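Local coordinates for protein putative Acetyltransferase (Pyrococcus horikoshii, PDB 3DDD) that binds coenzyme A and, as a GNAT-family member, probably transfers an acyl group from an acyl-CoA to an acceptor not yet identified, at residues C263-L268 / Y280-Y285; T121-A126 / I272-D277; M151-K156 / K230-G235. All blocks are in the same frame, centred on the assembly; numbering follows the deposited sequence. Where two conformers were deposited one is given.

Interaction 1 (C263-L268 / Y280-Y285); sequences CMRMRL and YGILAY
One face of the Tyr-285 ring is covered by Cys-263 SG. The sulfur stands over the ring centre, 3.6 Å from the Tyr-285 centroid and 11° off the normal, a sulfur-aromatic contact. Cys-263 CB lies 3.8 Å from Tyr-285 CE1. SG lies beside its own backbone N (chi1 -68°), a turn that carries it over the ring. The Tyr-285 hydroxyl donates to Thr-145 O on strand 140-149, so the ring is fixed at its far end as well. With an alanine in place of Tyr-285, the Cys-263 sulfur would probably lose its aromatic cover and the Thr-145 carbonyl this donor. The second flat group is the Arg-265 guanidinium, which Ile-282 meets obliquely. Ile-282 CD1 lies 3.3 Å from Arg-265 NH2, and Ile-282 CG2 lies 3.6 Å from the same nitrogen. Arg-265 NH2 also forms salt bridges with Asp-125 and the C-terminal carboxylate of Gly-288. The contact packs the chain after strand 279-281 against strand 258-267, with the Cys-263 side chain about 5 Å from that of the CoA-binding Ser-127. No hydrogen bond joins the segments. The contact therefore rests on sulfur against ring and methyls against the guanidinium nitrogen, whose charge is probably balanced by carboxylates beyond both segments.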
ATOM      1  N   CYS A 263       0.175  -7.525  -8.769  1.00 37.70           N
ATOM      2  CA  CYS A 263       0.265  -6.236  -9.406  1.00 35.20           C
ATOM      3  C   CYS A 263       1.609  -6.096 -10.049  1.00 37.15           C
ATOM      4  O   CYS A 263       2.537  -6.851  -9.771  1.00 33.75           O
ATOM      5  CB  CYS A 263       0.136  -5.121  -8.388  1.00 33.77           C
ATOM      6  SG  CYS A 263      -1.507  -5.044  -7.673  1.00 36.31           S
HETATM    7  N   MSE A 264       1.704  -5.094 -10.899  1.00 35.78           N
HETATM    8  CA  MSE A 264       2.950  -4.731 -11.470  1.00 39.27           C
HETATM    9  C   MSE A 264       3.298  -3.422 -10.784  1.00 38.75           C
HETATM   10  O   MSE A 264       2.508  -2.483 -10.776  1.00 37.72           O
HETATM   11  CB  MSE A 264       2.812  -4.610 -12.986  1.00 36.87           C
HETATM   12  CG  MSE A 264       4.041  -4.081 -13.689  1.00 44.43           C
HETATM   13 SE   MSE A 264       5.575  -5.238 -13.555  0.75 34.84          SE
HETATM   14  CE  MSE A 264       5.088  -6.570 -14.927  1.00 32.85           C
ATOM     15  N   ARG A 265       4.461  -3.395 -10.156  1.00 37.42           N
ATOM     16  CA  ARG A 265       4.968  -2.182  -9.593  1.00 35.53           C
ATOM     17  C   ARG A 265       5.455  -1.379 -10.782  1.00 33.37           C
ATOM     18  O   ARG A 265       5.958  -1.936 -11.727  1.00 33.35           O
ATOM     19  CB  ARG A 265       6.073  -2.474  -8.586  1.00 34.65           C
ATOM     20  CG  ARG A 265       6.698  -1.287  -7.912  1.00 31.68           C
ATOM     21  CD  ARG A 265       7.391  -1.748  -6.608  1.00 36.06           C
ATOM     22  NE  ARG A 265       6.385  -1.984  -5.568  1.00 38.93           N
ATOM     23  CZ  ARG A 265       6.609  -2.009  -4.260  1.00 29.35           C
ATOM     24  NH1 ARG A 265       7.837  -1.839  -3.779  1.00 34.66           N
ATOM     25  NH2 ARG A 265       5.577  -2.171  -3.425  1.00 35.44           N
HETATM   26  N   MSE A 266       5.232  -0.071 -10.745  1.00 34.04           N
HETATM   27  CA  MSE A 266       5.574   0.816 -11.861  1.00 32.55           C
HETATM   28  C   MSE A 266       6.148   2.125 -11.338  1.00 31.09           C
HETATM   29  O   MSE A 266       5.936   2.481 -10.182  1.00 32.50           O
HETATM   30  CB  MSE A 266       4.324   1.113 -12.685  1.00 32.99           C
HETATM   31  CG  MSE A 266       3.615  -0.104 -13.240  1.00 32.66           C
HETATM   32 SE   MSE A 266       2.094   0.360 -14.308  0.75 30.96          SE
HETATM   33  CE  MSE A 266       2.979   0.561 -16.016  1.00 24.51           C
ATOM     34  N   ARG A 267       6.852   2.839 -12.206  1.00 35.40           N
ATOM     35  CA  ARG A 267       7.602   4.036 -11.826  1.00 35.32           C
ATOM     36  C   ARG A 267       7.540   5.132 -12.880  1.00 35.22           C
ATOM     37  O   ARG A 267       7.703   4.892 -14.086  1.00 35.14           O
ATOM     38  CB  ARG A 267       9.070   3.675 -11.537  1.00 35.28           C
ATOM     39  CG  ARG A 267       9.937   4.855 -11.134  1.00 31.14           C
ATOM     40  CD  ARG A 267      11.374   4.450 -10.955  1.00 37.11           C
ATOM     41  NE  ARG A 267      12.057   4.360 -12.247  1.00 38.39           N
ATOM     42  CZ  ARG A 267      12.296   3.237 -12.906  1.00 38.43           C
ATOM     43  NH1 ARG A 267      11.982   2.062 -12.400  1.00 43.26           N
ATOM     44  NH2 ARG A 267      12.913   3.290 -14.069  1.00 38.70           N
ATOM     45  N   LEU A 268       7.339   6.354 -12.397  1.00 34.75           N
ATOM     46  CA  LEU A 268       7.524   7.539 -13.207  1.00 33.70           C
ATOM     47  C   LEU A 268       8.628   8.383 -12.567  1.00 32.87           C
ATOM     48  O   LEU A 268       8.485   8.900 -11.456  1.00 30.17           O
ATOM     49  CB  LEU A 268       6.232   8.331 -13.369  1.00 34.15           C
ATOM     50  CG  LEU A 268       6.354   9.607 -14.215  1.00 34.28           C
ATOM     51  CD1 LEU A 268       6.830   9.334 -15.667  1.00 31.93           C
ATOM     52  CD2 LEU A 268       5.049  10.365 -14.202  1.00 32.38           C
ATOM     53  N   TYR A 280      11.011  -8.728   1.934  1.00 33.48           N
ATOM     54  CA  TYR A 280      10.253  -9.971   1.737  1.00 34.05           C
ATOM     55  C   TYR A 280       8.770  -9.735   1.576  1.00 33.49           C
ATOM     56  O   TYR A 280       8.126 -10.479   0.886  1.00 33.39           O
ATOM     57  CB  TYR A 280      10.461 -10.945   2.904  1.00 34.43           C
ATOM     58  CG  TYR A 280      11.796 -11.615   2.883  1.00 31.99           C
ATOM     59  CD1 TYR A 280      12.930 -10.950   3.322  1.00 35.25           C
ATOM     60  CD2 TYR A 280      11.939 -12.892   2.387  1.00 36.29           C
ATOM     61  CE1 TYR A 280      14.178 -11.545   3.276  1.00 27.59           C
ATOM     62  CE2 TYR A 280      13.199 -13.499   2.329  1.00 37.62           C
ATOM     63  CZ  TYR A 280      14.304 -12.821   2.785  1.00 30.39           C
ATOM     64  OH  TYR A 280      15.551 -13.412   2.745  1.00 33.44           O
ATOM     65  N   GLY A 281       8.247  -8.704   2.229  1.00 33.79           N
ATOM     66  CA  GLY A 281       6.833  -8.411   2.226  1.00 36.07           C
ATOM     67  C   GLY A 281       6.652  -6.908   2.214  1.00 35.00           C
ATOM     68  O   GLY A 281       7.139  -6.199   3.109  1.00 35.59           O
ATOM     69  N   ILE A 282       5.964  -6.404   1.197  1.00 33.68           N
ATOM     70  CA  ILE A 282       5.737  -4.978   1.114  1.00 31.73           C
ATOM     71  C   ILE A 282       4.726  -4.591   2.190  1.00 32.75           C
ATOM     72  O   ILE A 282       3.968  -5.428   2.697  1.00 34.31           O
ATOM     73  CB  ILE A 282       5.330  -4.510  -0.326  1.00 29.87           C
ATOM     74  CG1 ILE A 282       3.896  -4.871  -0.686  1.00 34.81           C
ATOM     75  CG2 ILE A 282       6.284  -5.055  -1.401  1.00 30.37           C
ATOM     76  CD1 ILE A 282       3.428  -4.145  -1.957  1.00 31.88           C
ATOM     77  N   LEU A 283       4.702  -3.315   2.532  1.00 34.46           N
ATOM     78  CA  LEU A 283       3.749  -2.814   3.516  1.00 34.05           C
ATOM     79  C   LEU A 283       2.309  -2.982   3.019  1.00 33.34           C
ATOM     80  O   LEU A 283       1.513  -3.618   3.670  1.00 30.10           O
ATOM     81  CB  LEU A 283       4.069  -1.349   3.883  1.00 34.60           C
ATOM     82  CG  LEU A 283       3.382  -0.858   5.185  1.00 35.46           C
ATOM     83  CD1 LEU A 283       4.195   0.238   5.898  1.00 36.55           C
ATOM     84  CD2 LEU A 283       1.989  -0.361   4.891  1.00 27.07           C
ATOM     85  N   ALA A 284       1.997  -2.411   1.857  1.00 33.37           N
ATOM     86  CA  ALA A 284       0.634  -2.456   1.272  1.00 32.34           C
ATOM     87  C   ALA A 284       0.771  -2.035  -0.153  1.00 30.11           C
ATOM     88  O   ALA A 284       1.655  -1.270  -0.461  1.00 32.15           O
ATOM     89  CB  ALA A 284      -0.334  -1.512   1.996  1.00 31.91           C
ATOM     90  N   TYR A 285      -0.077  -2.529  -1.047  1.00 32.50           N
ATOM     91  CA  TYR A 285      -0.069  -2.036  -2.437  1.00 32.26           C
ATOM     92  C   TYR A 285      -0.286  -0.486  -2.496  1.00 34.47           C
ATOM     93  O   TYR A 285       0.298   0.205  -3.331  1.00 34.97           O
ATOM     94  CB  TYR A 285      -1.137  -2.722  -3.253  1.00 33.25           C
ATOM     95  CG  TYR A 285      -0.903  -4.151  -3.700  1.00 29.72           C
ATOM     96  CD1 TYR A 285       0.312  -4.564  -4.244  1.00 35.20           C
ATOM     97  CD2 TYR A 285      -1.932  -5.088  -3.627  1.00 35.74           C
ATOM     98  CE1 TYR A 285       0.497  -5.864  -4.719  1.00 38.41           C
ATOM     99  CE2 TYR A 285      -1.756  -6.418  -4.092  1.00 39.60           C
ATOM    100  CZ  TYR A 285      -0.542  -6.799  -4.630  1.00 32.13           C
ATOM    101  OH  TYR A 285      -0.369  -8.088  -5.097  1.00 33.83           O
TER

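Interaction 2 (T121-A126 / I272-D277); sequences TIRLDA and IEEKVD
Arg-123 NH2 is gripped by two carboxylates, Glu-274 across the contact and Glu-142 on strand 140-149. The bond from Arg-123 NH2 to Glu-274 OE1 is 3.1 Å long, with an angle of 158° at the hydrogen. It is part of a salt bridge. The acceptor lies near the guanidinium plane, but the donor reaches OE1 from above the carboxylate plane. The two planes stand 65° apart, so the groups do not meet as a flat side-by-side pair. Glu-274 OE2 is hydrogen-bonded to Tyr-143 OH, which helps to fix the turn of the carboxylate. Arg-123 NH1 is held by Gln-86 OE1. Strand 121-126 follows helix 103-118 and runs parallel to strand 86-94, the beta-alpha-beta unit of a GNAT fold. Its other neighbour, strand 258-267, is antiparallel and comes from the second GNAT region, as does loop 272-277. Beside the salt bridge, Thr-121 and Ile-272 make an apolar contact. Thr-121 CG2 lies 4.0 Å from Ile-272 CG1, and Thr-121 CB is 4.1 Å from Ile-272 CD1. The threonine torsion (chi1 -66°) sets the methyl opposite the backbone N, where it meets Ile-272, and leaves OG1 hydrogen-bonded to Ser-270 O, just before 272-277.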
ATOM      1  N   THR A 121      10.261  11.075  -8.191  1.00 33.68           N
ATOM      2  CA  THR A 121       9.861   9.720  -8.520  1.00 34.26           C
ATOM      3  C   THR A 121       8.504   9.433  -7.923  1.00 33.89           C
ATOM      4  O   THR A 121       8.261   9.728  -6.767  1.00 32.43           O
ATOM      5  CB  THR A 121      10.899   8.724  -8.054  1.00 34.54           C
ATOM      6  OG1 THR A 121      12.074   8.964  -8.824  1.00 34.78           O
ATOM      7  CG2 THR A 121      10.412   7.255  -8.269  1.00 28.02           C
ATOM      8  N   ILE A 122       7.608   8.889  -8.742  1.00 34.36           N
ATOM      9  CA  ILE A 122       6.311   8.434  -8.261  1.00 33.01           C
ATOM     10  C   ILE A 122       6.175   6.973  -8.644  1.00 33.04           C
ATOM     11  O   ILE A 122       6.462   6.590  -9.767  1.00 29.44           O
ATOM     12  CB  ILE A 122       5.140   9.306  -8.810  1.00 33.48           C
ATOM     13  CG1 ILE A 122       5.203  10.718  -8.201  1.00 31.66           C
ATOM     14  CG2 ILE A 122       3.798   8.687  -8.485  1.00 25.46           C
ATOM     15  CD1 ILE A 122       4.386  11.750  -8.940  1.00 33.57           C
ATOM     16  N   ARG A 123       5.740   6.162  -7.689  1.00 34.34           N
ATOM     17  CA  ARG A 123       5.565   4.743  -7.919  1.00 33.94           C
ATOM     18  C   ARG A 123       4.190   4.261  -7.461  1.00 33.00           C
ATOM     19  O   ARG A 123       3.466   4.946  -6.742  1.00 31.24           O
ATOM     20  CB  ARG A 123       6.675   3.959  -7.220  1.00 32.05           C
ATOM     21  CG  ARG A 123       8.039   4.296  -7.754  1.00 31.32           C
ATOM     22  CD  ARG A 123       9.127   3.879  -6.841  1.00 39.59           C
ATOM     23  NE  ARG A 123       9.493   2.471  -6.966  1.00 34.27           N
ATOM     24  CZ  ARG A 123      10.032   1.754  -5.985  1.00 37.22           C
ATOM     25  NH1 ARG A 123      10.218   2.278  -4.765  1.00 38.20           N
ATOM     26  NH2 ARG A 123      10.331   0.483  -6.207  1.00 34.51           N
ATOM     27  N   LEU A 124       3.854   3.063  -7.901  1.00 32.21           N
ATOM     28  CA  LEU A 124       2.569   2.455  -7.600  1.00 31.87           C
ATOM     29  C   LEU A 124       2.592   0.971  -7.930  1.00 30.28           C
ATOM     30  O   LEU A 124       3.466   0.500  -8.644  1.00 34.65           O
ATOM     31  CB  LEU A 124       1.447   3.138  -8.391  1.00 32.09           C
ATOM     32  CG  LEU A 124       1.585   3.194  -9.916  1.00 35.67           C
ATOM     33  CD1 LEU A 124       1.180   1.861 -10.590  1.00 25.38           C
ATOM     34  CD2 LEU A 124       0.778   4.327 -10.452  1.00 27.60           C
ATOM     35  N   ASP A 125       1.595   0.267  -7.416  1.00 33.43           N
ATOM     36  CA  ASP A 125       1.349  -1.144  -7.701  1.00 34.00           C
ATOM     37  C   ASP A 125       0.046  -1.305  -8.450  1.00 33.51           C
ATOM     38  O   ASP A 125      -1.038  -1.148  -7.878  1.00 33.30           O
ATOM     39  CB  ASP A 125       1.344  -1.926  -6.408  1.00 34.25           C
ATOM     40  CG  ASP A 125       2.722  -2.017  -5.819  1.00 31.91           C
ATOM     41  OD1 ASP A 125       3.557  -2.697  -6.450  1.00 32.49           O
ATOM     42  OD2 ASP A 125       2.977  -1.409  -4.744  1.00 36.78           O
ATOM     43  N   ALA A 126       0.194  -1.599  -9.741  1.00 29.34           N
ATOM     44  CA  ALA A 126      -0.890  -1.640 -10.732  1.00 32.45           C
ATOM     45  C   ALA A 126      -1.619  -2.968 -10.872  1.00 33.21           C
ATOM     46  O   ALA A 126      -1.006  -3.980 -11.223  1.00 35.89           O
ATOM     47  CB  ALA A 126      -0.290  -1.291 -12.149  1.00 29.69           C
ATOM     48  N   ILE A 272      14.819   4.501  -7.608  1.00 41.67           N
ATOM     49  CA  ILE A 272      15.167   4.654  -6.215  1.00 44.19           C
ATOM     50  C   ILE A 272      16.056   3.477  -5.838  1.00 42.89           C
ATOM     51  O   ILE A 272      15.721   2.342  -6.125  1.00 41.46           O
ATOM     52  CB  ILE A 272      13.873   4.631  -5.322  1.00 44.83           C
ATOM     53  CG1 ILE A 272      13.018   5.896  -5.563  1.00 47.27           C
ATOM     54  CG2 ILE A 272      14.232   4.449  -3.841  1.00 52.10           C
ATOM     55  CD1 ILE A 272      13.811   7.219  -5.578  1.00 41.57           C
ATOM     56  N   GLU A 273      17.191   3.756  -5.206  1.00 46.54           N
ATOM     57  CA  GLU A 273      18.058   2.716  -4.663  1.00 48.80           C
ATOM     58  C   GLU A 273      17.298   1.973  -3.544  1.00 46.73           C
ATOM     59  O   GLU A 273      16.998   2.556  -2.529  1.00 45.96           O
ATOM     60  CB  GLU A 273      19.362   3.356  -4.139  1.00 49.70           C
ATOM     61  CG  GLU A 273      20.499   2.362  -3.783  1.00 53.41           C
ATOM     62  CD  GLU A 273      21.747   3.029  -3.134  1.00 57.40           C
ATOM     63  OE1 GLU A 273      21.874   4.285  -3.164  1.00 69.30           O
ATOM     64  OE2 GLU A 273      22.609   2.278  -2.601  1.00 66.97           O
ATOM     65  N   GLU A 274      16.949   0.712  -3.767  1.00 45.37           N
ATOM     66  CA  GLU A 274      16.289  -0.115  -2.761  1.00 46.03           C
ATOM     67  C   GLU A 274      17.043  -1.431  -2.609  1.00 45.67           C
ATOM     68  O   GLU A 274      17.776  -1.819  -3.495  1.00 45.84           O
ATOM     69  CB  GLU A 274      14.817  -0.367  -3.135  1.00 46.10           C
ATOM     70  CG  GLU A 274      14.598  -1.105  -4.446  1.00 41.27           C
ATOM     71  CD  GLU A 274      13.129  -1.242  -4.820  1.00 46.33           C
ATOM     72  OE1 GLU A 274      12.245  -0.779  -4.056  1.00 49.01           O
ATOM     73  OE2 GLU A 274      12.856  -1.830  -5.887  1.00 53.43           O
ATOM     74  N   LYS A 275      16.883  -2.113  -1.482  1.00 45.58           N
ATOM     75  CA  LYS A 275      17.597  -3.376  -1.278  1.00 45.91           C
ATOM     76  C   LYS A 275      16.579  -4.513  -1.189  1.00 43.90           C
ATOM     77  O   LYS A 275      16.183  -4.969  -0.121  1.00 43.03           O
ATOM     78  CB  LYS A 275      18.518  -3.298  -0.060  1.00 46.28           C
ATOM     79  CG  LYS A 275      19.490  -4.479   0.020  1.00 52.13           C
ATOM     80  CD  LYS A 275      20.603  -4.290   1.065  1.00 49.93           C
ATOM     81  CE  LYS A 275      21.486  -5.547   1.216  1.00 53.20           C
ATOM     82  NZ  LYS A 275      21.416  -6.479   0.032  1.00 56.15           N
ATOM     83  N   VAL A 276      16.143  -4.940  -2.358  1.00 43.22           N
ATOM     84  CA  VAL A 276      14.946  -5.750  -2.497  1.00 42.60           C
ATOM     85  C   VAL A 276      15.196  -7.227  -2.107  1.00 41.42           C
ATOM     86  O   VAL A 276      14.249  -7.976  -1.875  1.00 37.31           O
ATOM     87  CB  VAL A 276      14.400  -5.637  -3.946  1.00 43.80           C
ATOM     88  CG1 VAL A 276      15.298  -6.430  -4.922  1.00 39.29           C
ATOM     89  CG2 VAL A 276      12.931  -6.069  -4.008  1.00 44.05           C
ATOM     90  N   ASP A 277      16.474  -7.611  -2.045  0.50 40.55           N
ATOM     91  CA  ASP A 277      16.883  -8.937  -1.577  0.50 40.49           C
ATOM     92  C   ASP A 277      16.561  -9.147  -0.101  0.50 38.76           C
ATOM     93  O   ASP A 277      16.271 -10.266   0.317  0.50 38.35           O
ATOM     94  CB  ASP A 277      18.380  -9.242  -1.884  0.50 40.94           C
ATOM     95  CG  ASP A 277      19.356  -8.255  -1.244  0.50 40.23           C
ATOM     96  OD1 ASP A 277      19.432  -7.109  -1.726  0.50 39.78           O
ATOM     97  OD2 ASP A 277      20.085  -8.634  -0.294  0.50 37.15           O
TER

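Interaction 3 (M151-K156 / K230-G235); sequences MERPIK and KAFQLG
Met-151, a selenomethionine, meets Phe-232 with its backbone and not its side chain. Its carbonyl O lies at the edge of the ring, near the ring plane and 4.4 Å from Phe-232 CZ. The CB of Met-151 points away from the helix. Glu-152 does much the same. Its carbonyl carbon is 3.9 Å from Phe-232 CZ, in an oblique approach, and its CB points away from the helix. Arg-153 makes the closest approach, with CB 3.7 Å from Phe-232 CE1. Its CA lies 4.3 Å from the Phe-232 ring centroid and 29° off the normal, an off-centre CH-pi contact. In the conformer given, the rest of the arginine heads off from Phe-232. Pro-154 turns to Leu-229, one turn earlier on the helix, and to Ile-254 and Phe-255. Further on, Lys-156 reaches back to the helix by a salt bridge with Glu-225. Phe-232 CG is anti to the backbone N (chi1 -170°), which swings the ring out from the helix to the passing chain. Three residues later Gly-235, with positive phi, ends the helix in a Schellman motif. Arg-237 adds a cation-pi contact to the Phe-232 ring, and the ring of Phe-255 meets it too. The loop after strand 140-149 thus runs along helix 221-233 from Phe-232 back toward Glu-225, and Ala-231 of the helix packs on Leu-198 of strand 196-200.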
HETATM    1  N   MSE A 151      -1.591 -20.832   4.138  1.00 26.76           N
HETATM    2  CA  MSE A 151      -2.726 -21.714   4.413  1.00 28.84           C
HETATM    3  C   MSE A 151      -2.526 -22.599   5.631  1.00 30.62           C
HETATM    4  O   MSE A 151      -3.472 -22.814   6.368  1.00 34.60           O
HETATM    5  CB  MSE A 151      -3.039 -22.606   3.207  1.00 25.72           C
HETATM    6  CG  MSE A 151      -3.386 -21.858   1.896  1.00 29.46           C
HETATM    7 SE   MSE A 151      -4.621 -20.367   2.084  0.75 27.85          SE
HETATM    8  CE  MSE A 151      -6.190 -21.404   2.641  1.00 16.68           C
ATOM      9  N   GLU A 152      -1.308 -23.100   5.840  1.00 32.01           N
ATOM     10  CA  GLU A 152      -1.061 -24.050   6.912  1.00 36.20           C
ATOM     11  C   GLU A 152       0.120 -23.685   7.785  1.00 33.78           C
ATOM     12  O   GLU A 152       1.127 -23.170   7.304  1.00 31.55           O
ATOM     13  CB  GLU A 152      -0.875 -25.464   6.348  1.00 35.96           C
ATOM     14  CG  GLU A 152      -2.159 -25.951   5.674  1.00 42.95           C
ATOM     15  CD  GLU A 152      -2.128 -27.415   5.313  1.00 43.42           C
ATOM     16  OE1 GLU A 152      -1.828 -28.262   6.201  1.00 53.90           O
ATOM     17  OE2 GLU A 152      -2.440 -27.693   4.135  1.00 42.52           O
ATOM     18  N   ARG A 153      -0.033 -23.981   9.072  0.50 33.66           N
ATOM     19  CA  ARG A 153       0.996 -23.757  10.089  0.50 34.47           C
ATOM     20  C   ARG A 153       2.104 -24.803   9.915  0.50 33.29           C
ATOM     21  O   ARG A 153       1.860 -26.009  10.055  0.50 30.75           O
ATOM     22  CB  ARG A 153       0.355 -23.873  11.484  0.50 33.57           C
ATOM     23  CG  ARG A 153       1.262 -23.603  12.676  0.50 33.53           C
ATOM     24  CD  ARG A 153       0.692 -24.159  14.012  0.50 34.68           C
ATOM     25  NE  ARG A 153       1.802 -24.510  14.901  0.50 39.05           N
ATOM     26  CZ  ARG A 153       2.284 -25.735  15.102  0.50 39.26           C
ATOM     27  NH1 ARG A 153       1.721 -26.805  14.539  0.50 44.48           N
ATOM     28  NH2 ARG A 153       3.334 -25.896  15.903  0.50 38.60           N
ATOM     29  N   PRO A 154       3.322 -24.356   9.579  1.00 34.48           N
ATOM     30  CA  PRO A 154       4.443 -25.305   9.640  1.00 33.62           C
ATOM     31  C   PRO A 154       4.617 -25.884  11.056  1.00 34.06           C
ATOM     32  O   PRO A 154       4.444 -25.187  12.044  1.00 35.14           O
ATOM     33  CB  PRO A 154       5.643 -24.447   9.243  1.00 30.93           C
ATOM     34  CG  PRO A 154       5.102 -23.367   8.462  1.00 30.19           C
ATOM     35  CD  PRO A 154       3.765 -23.029   9.116  1.00 35.61           C
ATOM     36  N   ILE A 155       4.923 -27.165  11.136  1.00 38.20           N
ATOM     37  CA  ILE A 155       5.198 -27.838  12.403  1.00 40.74           C
ATOM     38  C   ILE A 155       6.667 -27.598  12.695  1.00 43.11           C
ATOM     39  O   ILE A 155       7.536 -28.322  12.223  1.00 46.77           O
ATOM     40  CB  ILE A 155       4.942 -29.350  12.286  1.00 40.08           C
ATOM     41  CG1 ILE A 155       3.483 -29.623  11.939  1.00 39.27           C
ATOM     42  CG2 ILE A 155       5.317 -30.083  13.565  1.00 46.15           C
ATOM     43  CD1 ILE A 155       3.213 -31.097  11.782  1.00 39.32           C
ATOM     44  N   LYS A 156       6.953 -26.552  13.439  1.00 45.36           N
ATOM     45  CA  LYS A 156       8.313 -26.041  13.525  1.00 48.61           C
ATOM     46  C   LYS A 156       8.288 -24.898  14.509  1.00 49.36           C
ATOM     47  O   LYS A 156       7.699 -23.873  14.223  1.00 53.16           O
ATOM     48  CB  LYS A 156       8.800 -25.544  12.151  1.00 48.10           C
ATOM     49  CG  LYS A 156      10.163 -24.864  12.172  1.00 47.96           C
ATOM     50  CD  LYS A 156      10.866 -24.895  10.811  1.00 50.76           C
ATOM     51  CE  LYS A 156      12.376 -24.570  10.961  1.00 52.93           C
ATOM     52  NZ  LYS A 156      13.147 -24.461   9.665  1.00 45.39           N
ATOM     53  N   LYS A 230       6.335 -16.796  13.585  1.00 31.63           N
ATOM     54  CA  LYS A 230       5.751 -16.105  14.740  1.00 33.32           C
ATOM     55  C   LYS A 230       4.555 -15.211  14.341  1.00 34.31           C
ATOM     56  O   LYS A 230       3.576 -15.088  15.080  1.00 34.03           O
ATOM     57  CB  LYS A 230       6.827 -15.280  15.461  1.00 33.70           C
ATOM     58  CG  LYS A 230       6.378 -14.523  16.727  1.00 32.75           C
ATOM     59  CD  LYS A 230       5.824 -15.433  17.824  1.00 34.99           C
ATOM     60  CE  LYS A 230       6.905 -16.296  18.448  1.00 43.04           C
ATOM     61  NZ  LYS A 230       6.409 -17.440  19.304  1.00 45.29           N
ATOM     62  N   ALA A 231       4.645 -14.608  13.167  1.00 33.98           N
ATOM     63  CA  ALA A 231       3.571 -13.781  12.621  1.00 32.19           C
ATOM     64  C   ALA A 231       2.352 -14.635  12.370  1.00 32.73           C
ATOM     65  O   ALA A 231       1.234 -14.220  12.657  1.00 34.74           O
ATOM     66  CB  ALA A 231       4.029 -13.067  11.327  1.00 25.93           C
ATOM     67  N   PHE A 232       2.557 -15.840  11.855  1.00 35.16           N
ATOM     68  CA  PHE A 232       1.439 -16.745  11.569  1.00 34.36           C
ATOM     69  C   PHE A 232       0.739 -17.120  12.884  1.00 36.14           C
ATOM     70  O   PHE A 232      -0.481 -17.201  12.971  1.00 36.80           O
ATOM     71  CB  PHE A 232       1.937 -18.000  10.833  1.00 33.75           C
ATOM     72  CG  PHE A 232       0.823 -18.867  10.306  1.00 32.65           C
ATOM     73  CD1 PHE A 232       0.138 -19.735  11.154  1.00 32.63           C
ATOM     74  CD2 PHE A 232       0.453 -18.800   8.969  1.00 31.44           C
ATOM     75  CE1 PHE A 232      -0.938 -20.492  10.681  1.00 30.89           C
ATOM     76  CE2 PHE A 232      -0.574 -19.573   8.473  1.00 31.60           C
ATOM     77  CZ  PHE A 232      -1.285 -20.422   9.329  1.00 32.99           C
ATOM     78  N   GLN A 233       1.538 -17.350  13.905  1.00 34.60           N
ATOM     79  CA  GLN A 233       1.050 -17.652  15.217  1.00 37.92           C
ATOM     80  C   GLN A 233       0.213 -16.500  15.765  1.00 38.08           C
ATOM     81  O   GLN A 233      -0.774 -16.729  16.453  1.00 37.58           O
ATOM     82  CB  GLN A 233       2.260 -17.921  16.113  1.00 39.88           C
ATOM     83  CG  GLN A 233       1.943 -18.243  17.541  1.00 42.78           C
ATOM     84  CD  GLN A 233       3.182 -18.330  18.374  1.00 44.71           C
ATOM     85  OE1 GLN A 233       4.264 -18.688  17.868  1.00 49.87           O
ATOM     86  NE2 GLN A 233       3.048 -18.007  19.668  1.00 48.34           N
ATOM     87  N   LEU A 234       0.591 -15.264  15.431  1.00 37.18           N
ATOM     88  CA  LEU A 234      -0.162 -14.087  15.842  1.00 35.65           C
ATOM     89  C   LEU A 234      -1.249 -13.644  14.833  1.00 36.01           C
ATOM     90  O   LEU A 234      -1.761 -12.530  14.899  1.00 35.51           O
ATOM     91  CB  LEU A 234       0.799 -12.956  16.169  1.00 36.96           C
ATOM     92  CG  LEU A 234       1.829 -13.211  17.285  1.00 39.50           C
ATOM     93  CD1 LEU A 234       2.705 -11.990  17.493  1.00 45.17           C
ATOM     94  CD2 LEU A 234       1.169 -13.571  18.564  1.00 36.66           C
ATOM     95  N   GLY A 235      -1.603 -14.531  13.906  1.00 36.03           N
ATOM     96  CA  GLY A 235      -2.772 -14.361  13.037  1.00 34.15           C
ATOM     97  C   GLY A 235      -2.525 -13.900  11.623  1.00 33.39           C
ATOM     98  O   GLY A 235      -3.491 -13.678  10.914  1.00 33.28           O
TER

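How the interactions relate
Interactions 1 and 2 are neighbours, with centres about 7 Å apart. Strands 258-267 and 121-126 lie side by side, and probable hydrogen bonds join them, such as Met-264 O to Ala-126 N at 2.7 Å and Leu-268 N to Ile-122 O at 2.8 Å. Along the chain their segments alternate. Interaction 1 is the closer to the cofactor: the Cys-263 side chain is about 6 Å from coenzyme A. Strand 121-126 touches it with Asp-125 and Ala-126, but the Arg-123 side chain of interaction 2 is about 12 Å from coenzyme A. Interaction 3 lies apart from the pocket, toward the periphery of the chain. Its centre is about 24 Å from that of interaction 1 and about 29 Å from that of interaction 2.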